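Local structure of telomerase reverse transcriptase (Candida tropicalis MYA-3404, 6ZD1) at residues R315-R320 / L563-D568; S595-F600 / I657-R662; V651-T656 / Y672-I677. The protein probably extends telomeres as a reverse transcriptase that copies a template within the telomerase RNA into DNA repeats at chromosome ends. All blocks are in the same frame, centred on the assembly; numbering follows the deposited sequence.

Interaction 1 of 3, residues R315-R320 / L563-D568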
loop_
_atom_site.group_PDB
_atom_site.type_symbol
_atom_site.label_atom_id
_atom_site.label_comp_id
_atom_site.label_asym_id
_atom_site.label_seq_id
_atom_site.Cartn_x
_atom_site.Cartn_y
_atom_site.Cartn_z
ATOM N N ARG A 315 -1.310 4.855 -24.394
ATOM C CA ARG A 315 -0.906 6.036 -25.151
ATOM C C ARG A 315 0.180 5.700 -26.169
ATOM O O ARG A 315 0.240 6.322 -27.235
ATOM C CB ARG A 315 -0.441 7.137 -24.194
ATOM C CG ARG A 315 -1.544 7.683 -23.288
ATOM C CD ARG A 315 -2.309 8.846 -23.912
ATOM N NE ARG A 315 -1.699 10.136 -23.597
ATOM C CZ ARG A 315 -1.041 10.888 -24.473
ATOM N NH1 ARG A 315 -0.911 10.484 -25.731
ATOM N NH2 ARG A 315 -0.517 12.046 -24.095
ATOM N N ILE A 316 1.023 4.707 -25.872
ATOM C CA ILE A 316 2.018 4.246 -26.836
ATOM C C ILE A 316 1.368 3.406 -27.931
ATOM O O ILE A 316 1.692 3.550 -29.116
ATOM C CB ILE A 316 3.137 3.474 -26.113
ATOM C CG1 ILE A 316 3.888 4.403 -25.164
ATOM C CG2 ILE A 316 4.107 2.860 -27.109
ATOM C CD1 ILE A 316 4.862 3.686 -24.263
ATOM N N LEU A 317 0.450 2.512 -27.554
ATOM C CA LEU A 317 -0.260 1.707 -28.544
ATOM C C LEU A 317 -1.103 2.577 -29.468
ATOM O O LEU A 317 -1.203 2.301 -30.669
ATOM C CB LEU A 317 -1.130 0.665 -27.848
ATOM C CG LEU A 317 -0.378 -0.447 -27.117
ATOM C CD1 LEU A 317 -1.357 -1.459 -26.552
ATOM C CD2 LEU A 317 0.620 -1.124 -28.043
ATOM N N THR A 318 -1.740 3.614 -28.922
ATOM C CA THR A 318 -2.436 4.573 -29.772
ATOM C C THR A 318 -1.449 5.356 -30.630
ATOM O O THR A 318 -1.712 5.618 -31.810
ATOM C CB THR A 318 -3.286 5.512 -28.913
ATOM O OG1 THR A 318 -4.240 4.739 -28.171
ATOM C CG2 THR A 318 -4.030 6.521 -29.778
ATOM N N PHE A 319 -0.296 5.716 -30.059
ATOM C CA PHE A 319 0.753 6.365 -30.840
ATOM C C PHE A 319 1.220 5.462 -31.975
ATOM O O PHE A 319 1.384 5.915 -33.114
ATOM C CB PHE A 319 1.918 6.738 -29.919
ATOM C CG PHE A 319 3.008 7.533 -30.585
ATOM C CD1 PHE A 319 2.797 8.852 -30.963
ATOM C CD2 PHE A 319 4.261 6.973 -30.793
ATOM C CE1 PHE A 319 3.805 9.587 -31.563
ATOM C CE2 PHE A 319 5.275 7.701 -31.392
ATOM C CZ PHE A 319 5.047 9.011 -31.777
ATOM N N ARG A 320 1.402 4.171 -31.693
ATOM C CA ARG A 320 1.792 3.239 -32.744
ATOM C C ARG A 320 0.706 3.130 -33.807
ATOM O O ARG A 320 0.985 3.209 -35.010
ATOM C CB ARG A 320 2.086 1.867 -32.142
ATOM C CG ARG A 320 2.445 0.809 -33.166
ATOM C CD ARG A 320 2.267 -0.574 -32.581
ATOM N NE ARG A 320 0.862 -0.841 -32.297
ATOM C CZ ARG A 320 0.412 -1.952 -31.727
ATOM N NH1 ARG A 320 1.262 -2.903 -31.370
ATOM N NH2 ARG A 320 -0.889 -2.109 -31.514
ATOM N N LEU A 563 7.229 -0.925 -31.556
ATOM C CA LEU A 563 6.365 -0.348 -30.523
ATOM C C LEU A 563 5.478 -1.417 -29.885
ATOM O O LEU A 563 4.305 -1.186 -29.584
ATOM C CB LEU A 563 5.533 0.821 -31.060
ATOM C CG LEU A 563 6.282 2.153 -31.210
ATOM C CD1 LEU A 563 5.314 3.299 -31.463
ATOM C CD2 LEU A 563 7.144 2.443 -29.991
ATOM N N ASP A 564 6.041 -2.608 -29.700
ATOM C CA ASP A 564 5.399 -3.644 -28.905
ATOM C C ASP A 564 5.560 -3.315 -27.424
ATOM O O ASP A 564 6.658 -2.981 -26.974
ATOM C CB ASP A 564 6.017 -5.004 -29.219
ATOM C CG ASP A 564 5.335 -6.140 -28.487
ATOM O OD1 ASP A 564 4.309 -6.646 -28.993
ATOM O OD2 ASP A 564 5.822 -6.528 -27.404
ATOM N N VAL A 565 4.466 -3.399 -26.671
ATOM C CA VAL A 565 4.450 -3.083 -25.243
ATOM C C VAL A 565 3.938 -4.314 -24.503
ATOM O O VAL A 565 2.754 -4.657 -24.605
ATOM C CB VAL A 565 3.575 -1.860 -24.938
ATOM C CG1 VAL A 565 3.589 -1.555 -23.447
ATOM C CG2 VAL A 565 4.032 -0.651 -25.740
ATOM N N LYS A 566 4.818 -4.972 -23.750
ATOM C CA LYS A 566 4.473 -6.172 -22.997
ATOM C C LYS A 566 4.789 -5.963 -21.520
ATOM O O LYS A 566 5.838 -5.413 -21.171
ATOM C CB LYS A 566 5.233 -7.395 -23.535
ATOM C CG LYS A 566 4.587 -8.743 -23.215
ATOM C CD LYS A 566 5.227 -9.414 -22.005
ATOM C CE LYS A 566 4.536 -10.734 -21.659
ATOM N NZ LYS A 566 3.104 -10.540 -21.279
ATOM N N LYS A 567 3.889 -6.427 -20.656
ATOM C CA LYS A 567 4.036 -6.221 -19.220
ATOM C C LYS A 567 4.931 -7.296 -18.617
ATOM O O LYS A 567 4.859 -8.469 -18.995
ATOM C CB LYS A 567 2.672 -6.234 -18.526
ATOM C CG LYS A 567 1.900 -4.917 -18.574
ATOM C CD LYS A 567 1.443 -4.561 -19.986
ATOM C CE LYS A 567 0.623 -5.679 -20.612
ATOM N NZ LYS A 567 0.268 -5.379 -22.027
ATOM N N ASP A 568 5.774 -6.885 -17.667
ATOM C CA ASP A 568 6.699 -7.821 -17.034
ATOM C C ASP A 568 5.944 -8.858 -16.211
ATOM O O ASP A 568 6.094 -10.068 -16.423
ATOM C CB ASP A 568 7.691 -7.056 -16.152
ATOM C CG ASP A 568 8.933 -7.865 -15.829
ATOM O OD1 ASP A 568 10.001 -7.251 -15.622
ATOM O OD2 ASP A 568 8.854 -9.110 -15.803
#
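Leu563 packs against one side of helix 309-326, where Arg320, Phe319 and Ile316 meet its side chain, while Val565 engages Ile316 and Leu317 two residues further on. The apolar contacts come first. With its CG2 anti to the backbone N, Ile316 turns this methyl to the strand, where it meets Val565 CG2 at 3.8 Å; the two side chains cross at about a right angle. The same Val565 methyl lies 4.1 Å from Leu317 CD2. Leu563 divides its two methyls: CD2 approaches Ile316 CG2 at 4.2 Å, whereas CD1 lies obliquely to the ring of Phe319, 3.9 Å from its CD2. Branched aliphatic residues suit this seam because a single methyl of Ile316 or Val565 can touch two neighbours, while Leu563 sends its two methyls to different ones.

A second set of contacts uses the aliphatic part of a charged side chain. Arg320 and Leu563 slide past each other in opposite directions, with Arg320 CB 3.6 Å from Leu563 CD1 and Arg320 CG 3.7 Å from Leu563 CB. A bend at chi3 (66°) then carries NE back, and Leu317 CD2 covers one guanidinium face, 3.7 Å above its centre. Arginine can therefore bury its methylenes and still serve polar partners: NE and NH2 are hydrogen-bonded immediately beside the segments. No hydrogen bond joins the segments themselves.

Leu563 has left-handed helical backbone angles (58°/38°) and lies in the loop before strand 565-567, the edge of a three-stranded antiparallel sheet that probably corresponds to the primer-grip region of telomerase. Ile316 also touches Ile558 of strand 556-559, and Ile316 and Phe319 pack on strand 495-500, so helix 309-326 bridges this small sheet and the four-stranded sheet, consistent with the palm.

Interaction 2 of 3, residues S595-F600 / I657-R662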
loop_
_atom_site.group_PDB
_atom_site.type_symbol
_atom_site.label_atom_id
_atom_site.label_comp_id
_atom_site.label_asym_id
_atom_site.label_seq_id
_atom_site.Cartn_x
_atom_site.Cartn_y
_atom_site.Cartn_z
ATOM N N SER A 595 -0.602 -11.876 0.123
ATOM C CA SER A 595 0.849 -11.739 0.116
ATOM C C SER A 595 1.303 -10.661 -0.857
ATOM O O SER A 595 2.336 -10.022 -0.631
ATOM C CB SER A 595 1.504 -13.075 -0.234
ATOM O OG SER A 595 2.918 -12.957 -0.266
ATOM N N ASN A 596 0.547 -10.430 -1.931
ATOM C CA ASN A 596 0.923 -9.434 -2.921
ATOM C C ASN A 596 0.162 -8.125 -2.774
ATOM O O ASN A 596 0.486 -7.161 -3.472
ATOM C CB ASN A 596 0.712 -9.989 -4.336
ATOM C CG ASN A 596 1.629 -11.152 -4.644
ATOM O OD1 ASN A 596 2.762 -10.966 -5.087
ATOM N ND2 ASN A 596 1.149 -12.363 -4.398
ATOM N N LEU A 597 -0.822 -8.058 -1.876
ATOM C CA LEU A 597 -1.626 -6.849 -1.701
ATOM C C LEU A 597 -0.974 -5.985 -0.625
ATOM O O LEU A 597 -1.415 -5.923 0.524
ATOM C CB LEU A 597 -3.064 -7.204 -1.349
ATOM C CG LEU A 597 -4.035 -6.024 -1.286
ATOM C CD1 LEU A 597 -4.338 -5.499 -2.686
ATOM C CD2 LEU A 597 -5.312 -6.406 -0.549
ATOM N N SER A 598 0.096 -5.304 -1.017
ATOM C CA SER A 598 0.868 -4.500 -0.086
ATOM C C SER A 598 0.196 -3.154 0.172
ATOM O O SER A 598 -0.627 -2.675 -0.612
ATOM C CB SER A 598 2.281 -4.291 -0.616
ATOM O OG SER A 598 2.896 -5.527 -0.931
ATOM N N GLU A 599 0.573 -2.537 1.296
ATOM C CA GLU A 599 -0.067 -1.294 1.715
ATOM C C GLU A 599 0.230 -0.140 0.764
ATOM O O GLU A 599 -0.645 0.701 0.528
ATOM C CB GLU A 599 0.383 -0.922 3.131
ATOM C CG GLU A 599 -0.083 -1.881 4.216
ATOM C CD GLU A 599 0.417 -1.495 5.601
ATOM O OE1 GLU A 599 1.060 -0.431 5.735
ATOM O OE2 GLU A 599 0.165 -2.261 6.558
ATOM N N PHE A 600 1.432 -0.096 0.182
ATOM C CA PHE A 600 1.812 1.052 -0.634
ATOM C C PHE A 600 1.004 1.139 -1.921
ATOM O O PHE A 600 0.919 2.223 -2.509
ATOM C CB PHE A 600 3.304 1.009 -0.967
ATOM C CG PHE A 600 3.757 -0.308 -1.500
ATOM C CD1 PHE A 600 3.371 -0.730 -2.760
ATOM C CD2 PHE A 600 4.562 -1.133 -0.742
ATOM C CE1 PHE A 600 3.767 -1.946 -3.247
ATOM C CE2 PHE A 600 4.968 -2.350 -1.232
ATOM C CZ PHE A 600 4.551 -2.754 -2.483
ATOM N N ILE A 657 -11.049 -4.008 0.410
ATOM C CA ILE A 657 -11.686 -2.778 0.867
ATOM C C ILE A 657 -11.205 -2.422 2.266
ATOM O O ILE A 657 -10.916 -1.257 2.559
ATOM C CB ILE A 657 -13.218 -2.910 0.803
ATOM C CG1 ILE A 657 -13.676 -3.123 -0.642
ATOM C CG2 ILE A 657 -13.878 -1.665 1.362
ATOM C CD1 ILE A 657 -13.318 -1.977 -1.563
ATOM N N GLU A 658 -11.079 -3.426 3.140
ATOM C CA GLU A 658 -10.644 -3.176 4.510
ATOM C C GLU A 658 -9.217 -2.643 4.544
ATOM O O GLU A 658 -8.931 -1.649 5.225
ATOM C CB GLU A 658 -10.757 -4.466 5.327
ATOM C CG GLU A 658 -11.030 -4.290 6.816
ATOM C CD GLU A 658 -9.763 -4.160 7.644
ATOM O OE1 GLU A 658 -9.871 -3.922 8.868
ATOM O OE2 GLU A 658 -8.660 -4.298 7.074
ATOM N N LYS A 659 -8.310 -3.266 3.789
ATOM C CA LYS A 659 -6.927 -2.803 3.802
ATOM C C LYS A 659 -6.788 -1.438 3.138
ATOM O O LYS A 659 -5.946 -0.636 3.552
ATOM C CB LYS A 659 -6.017 -3.832 3.128
ATOM C CG LYS A 659 -4.538 -3.611 3.396
ATOM C CD LYS A 659 -3.710 -4.832 3.031
ATOM C CE LYS A 659 -2.241 -4.599 3.348
ATOM N NZ LYS A 659 -1.413 -5.821 3.146
ATOM N N PHE A 660 -7.620 -1.142 2.133
ATOM C CA PHE A 660 -7.587 0.182 1.515
ATOM C C PHE A 660 -8.031 1.260 2.496
ATOM O O PHE A 660 -7.439 2.345 2.546
ATOM C CB PHE A 660 -8.470 0.215 0.266
ATOM C CG PHE A 660 -8.602 1.583 -0.345
ATOM C CD1 PHE A 660 -9.671 2.407 -0.021
ATOM C CD2 PHE A 660 -7.651 2.050 -1.238
ATOM C CE1 PHE A 660 -9.788 3.672 -0.582
ATOM C CE2 PHE A 660 -7.764 3.313 -1.805
ATOM C CZ PHE A 660 -8.833 4.124 -1.475
ATOM N N ALA A 661 -9.090 0.993 3.263
ATOM C CA ALA A 661 -9.525 1.948 4.277
ATOM C C ALA A 661 -8.514 2.040 5.413
ATOM O O ALA A 661 -8.293 3.122 5.970
ATOM C CB ALA A 661 -10.903 1.559 4.806
ATOM N N ARG A 662 -7.894 0.914 5.773
ATOM C CA ARG A 662 -6.867 0.923 6.811
ATOM C C ARG A 662 -5.699 1.820 6.418
ATOM O O ARG A 662 -5.255 2.664 7.207
ATOM C CB ARG A 662 -6.382 -0.505 7.072
ATOM C CG ARG A 662 -6.544 -1.007 8.503
ATOM C CD ARG A 662 -6.286 -2.507 8.562
ATOM N NE ARG A 662 -4.990 -2.854 7.982
ATOM C CZ ARG A 662 -4.709 -4.023 7.411
ATOM N NH1 ARG A 662 -5.636 -4.970 7.327
ATOM N NH2 ARG A 662 -3.498 -4.243 6.913
#
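Lys659 reaches from its helix across to the backbone of Leu597, and its stalk carries most of this contact. CB leaves the helix toward segment 595-600, and CG, anti to the backbone N (chi1 -166°), passes over the rim of one face of the Arg662 guanidinium, 3.6 Å above that plane. The rest of the chain runs out fully extended. CD lies 4.2 Å from Leu597 CD2, a loose aliphatic contact. CE meets Glu599 CG at 3.6 Å, the two side chains crossing at about a right angle, and also lies 3.2 Å from Leu597 O, so the stalk runs alongside the carbonyl oxygen that the tip binds. There NZ donates to Leu597 O over 2.6 Å, in the carbonyl plane and with a C=O...N angle of 159°. NZ also forms a salt bridge with Glu122, so the buried ammonium is held by both a neutral oxygen and a carboxylate, which would be expected to stabilise its charged form. Lysine suits the place: its long methylene stalk packs against Leu597 and Glu599 and carries the charge to Leu597 O and Glu122.

That oxygen belongs to the first residue to leave helical geometry after helix 582-596, the centre of an inverse gamma turn. The carboxylate of Glu599 adds at most a long-range attraction: its OE2 stands 4.2 Å from Arg662 NH2, near the guanidinium plane but with the carboxylate turned 74° against it, beyond salt-bridge range. Arg662 has a nearer partner one helical turn back, as its NH1 bridges to Glu658 OE2 at 3.1 Å.

Leu597 also packs on Thr656 of helix 642-664, and Ser598 and Phe600 touch Glu184 of strand 180-184. Glu122 belongs to the RNA-binding domain, which here meets the C-terminal helices, consistent with the thumb, as in ring-shaped telomerase reverse transcriptases.

Interaction 3 of 3, residues V651-T656 / Y672-I677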
loop_
_atom_site.group_PDB
_atom_site.type_symbol
_atom_site.label_atom_id
_atom_site.label_comp_id
_atom_site.label_asym_id
_atom_site.label_seq_id
_atom_site.Cartn_x
_atom_site.Cartn_y
_atom_site.Cartn_z
ATOM N N VAL A 651 -14.570 -12.877 0.689
ATOM C CA VAL A 651 -13.358 -12.686 1.484
ATOM C C VAL A 651 -12.342 -11.835 0.725
ATOM O O VAL A 651 -11.722 -10.929 1.296
ATOM C CB VAL A 651 -12.770 -14.047 1.898
ATOM C CG1 VAL A 651 -11.376 -13.866 2.459
ATOM C CG2 VAL A 651 -13.668 -14.728 2.930
ATOM N N ILE A 652 -12.164 -12.099 -0.575
ATOM C CA ILE A 652 -11.186 -11.351 -1.367
ATOM C C ILE A 652 -11.581 -9.882 -1.473
ATOM O O ILE A 652 -10.728 -8.989 -1.380
ATOM C CB ILE A 652 -11.022 -11.988 -2.763
ATOM C CG1 ILE A 652 -10.161 -13.252 -2.682
ATOM C CG2 ILE A 652 -10.421 -10.991 -3.748
ATOM C CD1 ILE A 652 -8.792 -13.023 -2.079
ATOM N N ILE A 653 -12.866 -9.607 -1.704
ATOM C CA ILE A 653 -13.320 -8.224 -1.834
ATOM C C ILE A 653 -13.253 -7.501 -0.490
ATOM O O ILE A 653 -12.826 -6.342 -0.414
ATOM C CB ILE A 653 -14.736 -8.189 -2.431
ATOM C CG1 ILE A 653 -14.718 -8.729 -3.860
ATOM C CG2 ILE A 653 -15.295 -6.777 -2.411
ATOM C CD1 ILE A 653 -16.069 -8.725 -4.528
ATOM N N GLU A 654 -13.684 -8.169 0.584
ATOM C CA GLU A 654 -13.662 -7.556 1.910
ATOM C C GLU A 654 -12.244 -7.199 2.340
ATOM O O GLU A 654 -12.016 -6.129 2.918
ATOM C CB GLU A 654 -14.300 -8.497 2.933
ATOM C CG GLU A 654 -15.698 -8.099 3.383
ATOM C CD GLU A 654 -15.685 -7.067 4.498
ATOM O OE1 GLU A 654 -14.587 -6.603 4.871
ATOM O OE2 GLU A 654 -16.775 -6.725 5.004
ATOM N N THR A 655 -11.282 -8.091 2.099
ATOM C CA THR A 655 -9.910 -7.807 2.511
ATOM C C THR A 655 -9.357 -6.593 1.775
ATOM O O THR A 655 -8.688 -5.744 2.375
ATOM C CB THR A 655 -9.021 -9.027 2.279
ATOM O OG1 THR A 655 -9.614 -10.179 2.893
ATOM C CG2 THR A 655 -7.649 -8.793 2.890
ATOM N N THR A 656 -9.642 -6.484 0.475
ATOM C CA THR A 656 -9.140 -5.354 -0.297
ATOM C C THR A 656 -9.730 -4.046 0.212
ATOM O O THR A 656 -9.000 -3.081 0.467
ATOM C CB THR A 656 -9.470 -5.551 -1.778
ATOM O OG1 THR A 656 -8.905 -6.786 -2.239
ATOM C CG2 THR A 656 -8.923 -4.398 -2.614
ATOM N N TYR A 672 -15.687 3.765 -5.725
ATOM C CA TYR A 672 -15.063 3.619 -7.037
ATOM C C TYR A 672 -14.302 2.302 -7.137
ATOM O O TYR A 672 -14.340 1.629 -8.173
ATOM C CB TYR A 672 -14.136 4.809 -7.304
ATOM C CG TYR A 672 -13.356 4.737 -8.605
ATOM C CD1 TYR A 672 -13.922 5.158 -9.805
ATOM C CD2 TYR A 672 -12.047 4.267 -8.629
ATOM C CE1 TYR A 672 -13.208 5.098 -10.994
ATOM C CE2 TYR A 672 -11.327 4.204 -9.812
ATOM C CZ TYR A 672 -11.911 4.620 -10.989
ATOM O OH TYR A 672 -11.192 4.555 -12.162
ATOM N N LEU A 673 -13.647 1.890 -6.049
ATOM C CA LEU A 673 -12.853 0.667 -6.095
ATOM C C LEU A 673 -13.744 -0.567 -6.101
ATOM O O LEU A 673 -13.449 -1.546 -6.796
ATOM C CB LEU A 673 -11.881 0.627 -4.918
ATOM C CG LEU A 673 -10.776 -0.428 -5.003
ATOM C CD1 LEU A 673 -9.922 -0.210 -6.245
ATOM C CD2 LEU A 673 -9.917 -0.407 -3.746
ATOM N N LEU A 674 -14.839 -0.541 -5.337
ATOM C CA LEU A 674 -15.737 -1.693 -5.295
ATOM C C LEU A 674 -16.327 -1.984 -6.669
ATOM O O LEU A 674 -16.420 -3.148 -7.078
ATOM C CB LEU A 674 -16.849 -1.456 -4.273
ATOM C CG LEU A 674 -17.851 -2.592 -4.064
ATOM C CD1 LEU A 674 -17.121 -3.874 -3.723
ATOM C CD2 LEU A 674 -18.851 -2.241 -2.971
ATOM N N THR A 675 -16.716 -0.942 -7.406
ATOM C CA THR A 675 -17.310 -1.176 -8.716
ATOM C C THR A 675 -16.261 -1.539 -9.759
ATOM O O THR A 675 -16.555 -2.314 -10.676
ATOM C CB THR A 675 -18.124 0.042 -9.162
ATOM O OG1 THR A 675 -17.276 1.189 -9.258
ATOM C CG2 THR A 675 -19.233 0.322 -8.158
ATOM N N CYS A 676 -15.034 -1.021 -9.632
ATOM C CA CYS A 676 -13.959 -1.508 -10.492
ATOM C C CYS A 676 -13.648 -2.973 -10.214
ATOM O O CYS A 676 -13.312 -3.723 -11.139
ATOM C CB CYS A 676 -12.701 -0.657 -10.312
ATOM S SG CYS A 676 -12.777 0.972 -11.084
ATOM N N ILE A 677 -13.784 -3.403 -8.956
ATOM C CA ILE A 677 -13.580 -4.809 -8.626
ATOM C C ILE A 677 -14.650 -5.669 -9.285
ATOM O O ILE A 677 -14.352 -6.727 -9.852
ATOM C CB ILE A 677 -13.574 -5.002 -7.100
ATOM C CG1 ILE A 677 -12.304 -4.421 -6.482
ATOM C CG2 ILE A 677 -13.707 -6.471 -6.744
ATOM C CD1 ILE A 677 -12.336 -4.428 -4.970
#
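On the helix whose Ile653 and Thr656 pack against Leu673, Leu674 and Ile677, Val651 O is gripped twice by Thr655: its OG1 donates to Val651 O over 2.7 Å and its N over 3.0 Å, from opposite faces of the carbonyl plane. Threonine thus turns its hydroxyl back on its own helix. Thr656, facing the partner helix, puts its polar atom aside as well: OG1 is hydrogen-bonded with Tyr593 OH of helix 582-596, while CG2, anti to the backbone N (chi1 -57° for OG1), points its methyl to the contact. There it meets Ile677 CD1 tip to tip at 4.1 Å and Leu673 CD2 at 4.3 Å.

Ile653 carries the other half. Its CG1 lies 3.8 Å from Ile677 CG2 as the two isoleucines slide past each other in opposite directions, and its CG2 touches Leu674 CD1 at 3.7 Å, those side chains crossing at about a right angle.

The helices run roughly antiparallel, at 153°, and the axes of the two segments come no nearer than 11.1 Å, a separation that isoleucine and leucine branches can span. Leu389 of strand 389-390 packs on both Ile653 and Leu674. All five touching residues are buried and no hydrogen bond crosses the interface, so this helical pair, consistent with the thumb, is held by hydrophobic burial and side-chain shape.

How the interactions relate
Followed from the N terminus, the chain first closes a long loop in interaction 1, where segment 563-568 returns to segment 315-320 after 242 intervening residues. That loop is complete before interaction 2 opens at 595, the end of helix 582-596, the next helix along. Interaction 2 closes at 657-662, but interaction 3 has already opened at 651-656 and ends at 672-677, so these two cross. They touch, for instance through Phe660 and Leu673. Interaction 1 stands well off, its centre about 29 Å from that of interaction 2, tying helix 309-326 to the small three-stranded sheet, consistent with the palm; interaction 2 ties the loop after helix 582-596 to helix 642-664, and interaction 3 ties that helix to helix 670-684.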